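Local atomic coordinates of LPXTG family cell surface protein Fms2 (Enterococcus faecium DO, PDB entry 5FCE), a protein that probably serves as a cell-wall-anchored adhesin of this bacterium, the part described here being its ligand-binding region. Residues I24-N29 against I69-M74. Residues are numbered along the deposited sequence; the frame is centred on the assembly and turned at random.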
loop_
_atom_site.group_PDB
_atom_site.type_symbol
_atom_site.label_atom_id
_atom_site.label_comp_id
_atom_site.label_asym_id
_atom_site.label_seq_id
_atom_site.Cartn_x
_atom_site.Cartn_y
_atom_site.Cartn_z
ATOM N N ILE A 24 -3.546 -5.031 -1.627
ATOM C CA ILE A 24 -2.144 -4.981 -2.042
ATOM C C ILE A 24 -1.334 -6.074 -1.379
ATOM O O ILE A 24 -1.162 -6.080 -0.155
ATOM C CB ILE A 24 -1.489 -3.638 -1.670
ATOM C CG1 ILE A 24 -2.280 -2.479 -2.265
ATOM C CG2 ILE A 24 -0.063 -3.588 -2.177
ATOM C CD1 ILE A 24 -1.897 -1.110 -1.724
ATOM N N PRO A 25 -0.807 -7.001 -2.187
ATOM C CA PRO A 25 0.051 -8.052 -1.642
ATOM C C PRO A 25 1.483 -7.558 -1.578
ATOM O O PRO A 25 2.091 -7.291 -2.622
ATOM C CB PRO A 25 -0.087 -9.191 -2.664
ATOM C CG PRO A 25 -0.576 -8.536 -3.943
ATOM C CD PRO A 25 -0.955 -7.101 -3.650
ATOM N N VAL A 26 2.008 -7.404 -0.369
ATOM C CA VAL A 26 3.390 -6.969 -0.223
ATOM C C VAL A 26 4.280 -8.132 0.192
ATOM O O VAL A 26 3.852 -9.039 0.906
ATOM C CB VAL A 26 3.527 -5.795 0.780
ATOM C CG1 VAL A 26 2.591 -4.642 0.381
ATOM C CG2 VAL A 26 3.201 -6.249 2.191
ATOM N N LYS A 27 5.513 -8.117 -0.294
ATOM C CA LYS A 27 6.497 -9.135 0.089
ATOM C C LYS A 27 7.655 -8.477 0.833
ATOM O O LYS A 27 8.416 -7.693 0.261
ATOM C CB LYS A 27 7.003 -9.895 -1.145
ATOM C CG LYS A 27 7.971 -11.033 -0.817
ATOM C CD LYS A 27 8.381 -11.858 -2.039
ATOM C CE LYS A 27 9.374 -11.121 -2.932
ATOM N NZ LYS A 27 10.347 -12.014 -3.654
ATOM N N PRO A 28 7.790 -8.779 2.131
ATOM C CA PRO A 28 8.878 -8.156 2.890
ATOM C C PRO A 28 10.217 -8.802 2.581
ATOM O O PRO A 28 10.256 -9.974 2.187
ATOM C CB PRO A 28 8.506 -8.432 4.345
ATOM C CG PRO A 28 7.580 -9.625 4.311
ATOM C CD PRO A 28 6.965 -9.699 2.937
ATOM N N ASN A 29 11.301 -8.060 2.782
ATOM C CA ASN A 29 12.634 -8.597 2.535
ATOM C C ASN A 29 13.204 -9.301 3.763
ATOM O O ASN A 29 14.188 -10.038 3.671
ATOM C CB ASN A 29 13.597 -7.501 2.059
ATOM C CG ASN A 29 13.931 -6.492 3.151
ATOM O OD1 ASN A 29 13.105 -6.200 4.013
ATOM N ND2 ASN A 29 15.146 -5.951 3.108
ATOM N N ILE A 69 7.358 -13.889 2.188
ATOM C CA ILE A 69 5.977 -14.371 2.156
ATOM C C ILE A 69 4.999 -13.208 1.998
ATOM O O ILE A 69 5.110 -12.193 2.698
ATOM C CB ILE A 69 5.628 -15.184 3.420
ATOM C CG1 ILE A 69 6.440 -16.481 3.449
ATOM C CG2 ILE A 69 4.138 -15.503 3.479
ATOM C CD1 ILE A 69 6.090 -17.379 4.627
ATOM N N GLU A 70 4.052 -13.351 1.075
ATOM C CA GLU A 70 3.121 -12.263 0.771
ATOM C C GLU A 70 2.190 -11.937 1.932
ATOM O O GLU A 70 1.659 -12.829 2.597
ATOM C CB GLU A 70 2.300 -12.564 -0.486
ATOM C CG GLU A 70 2.937 -12.028 -1.766
ATOM C CD GLU A 70 2.082 -12.280 -2.988
ATOM O OE1 GLU A 70 0.990 -12.868 -2.838
ATOM O OE2 GLU A 70 2.506 -11.878 -4.093
ATOM N N TYR A 71 2.021 -10.644 2.175
ATOM C CA TYR A 71 1.149 -10.157 3.227
ATOM C C TYR A 71 0.149 -9.239 2.548
ATOM O O TYR A 71 0.518 -8.423 1.693
ATOM C CB TYR A 71 1.950 -9.397 4.294
ATOM C CG TYR A 71 1.058 -8.796 5.357
ATOM C CD1 TYR A 71 0.543 -7.508 5.217
ATOM C CD2 TYR A 71 0.702 -9.525 6.484
ATOM C CE1 TYR A 71 -0.289 -6.965 6.174
ATOM C CE2 TYR A 71 -0.138 -8.987 7.449
ATOM C CZ TYR A 71 -0.624 -7.706 7.291
ATOM O OH TYR A 71 -1.457 -7.159 8.244
ATOM N N THR A 72 -1.120 -9.375 2.907
ATOM C CA THR A 72 -2.151 -8.643 2.201
ATOM C C THR A 72 -2.653 -7.436 2.984
ATOM O O THR A 72 -3.192 -7.570 4.076
ATOM C CB THR A 72 -3.322 -9.555 1.847
ATOM O OG1 THR A 72 -2.900 -10.476 0.831
ATOM C CG2 THR A 72 -4.457 -8.737 1.320
ATOM N N ILE A 73 -2.458 -6.256 2.411
ATOM C CA ILE A 73 -2.974 -5.022 2.979
ATOM C C ILE A 73 -4.262 -4.649 2.255
ATOM O O ILE A 73 -4.347 -4.734 1.020
ATOM C CB ILE A 73 -1.950 -3.882 2.855
ATOM C CG1 ILE A 73 -0.672 -4.249 3.614
ATOM C CG2 ILE A 73 -2.525 -2.578 3.399
ATOM C CD1 ILE A 73 0.520 -3.342 3.337
HETATM N N MSE A 74 -5.270 -4.255 3.025
HETATM C CA MSE A 74 -6.540 -3.842 2.447
HETATM C C MSE A 74 -6.785 -2.395 2.805
HETATM O O MSE A 74 -6.750 -2.025 3.989
HETATM C CB MSE A 74 -7.670 -4.714 2.977
HETATM C CG MSE A 74 -7.448 -6.203 2.735
HETATM SE SE MSE A 74 -9.037 -7.195 3.306
HETATM C CE MSE A 74 -10.235 -5.673 3.643
HETATM O O HOH W 1 3.291 -9.065 -4.582
#
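Glu70 OE2 is gripped twice: by a salt bridge with Arg12, which probably stabilises the ionised carboxylate, and by a hydrogen bond from a water that also donates to Pro25 O. Tyr71 O accepts one hydrogen bond from Val26 N, 2.7 Å long and in the carbonyl plane; separately, Pro25 CA makes a weak CA-H...O contact with it at 3.4 Å. Val26 O is held likewise, by Tyr71 N at 2.7 Å and a weak CA-H...O contact from Glu70 CA. The reciprocal N-H...O bonds make Val26 and Tyr71 an antiparallel hydrogen-bonded pair. Ile24 and Ile73 form the next such pair: Ile24 N meets Ile73 O in its carbonyl plane, whereas Ile73 N stands 31° out of the Ile24 carbonyl plane. Pro25, which lacks an N-H, faces Thr72 at the non-hydrogen-bonded position between them.

These bonds join strands 21-28 and 71-76 within the flattened barrel of the ligand-binding region, a domain assigned by sequence to an immunoglobulin-like family. Val26, Tyr71 and Ile73 share one face. With CG1 anti to its carbonyl carbon (chi1 -54°), Val26 brings that methyl to Ile73 CD1 at 3.8 Å, while CG2 lies beside Tyr71 CB. With CG anti to the backbone N (chi1 176°), the Tyr71 ring is carried clear of strand 21-28 and meets Trp65 edge-to-face.

On the other face the extended Glu70 side chain reaches Pro25 CB. Its CD and OE1 are each 3.8 Å from that carbon and OE2 4.0 Å, so the carboxylate lies broadside to it. Beyond the pairs, Pro28 CD presses against Ile69 O at 3.1 Å.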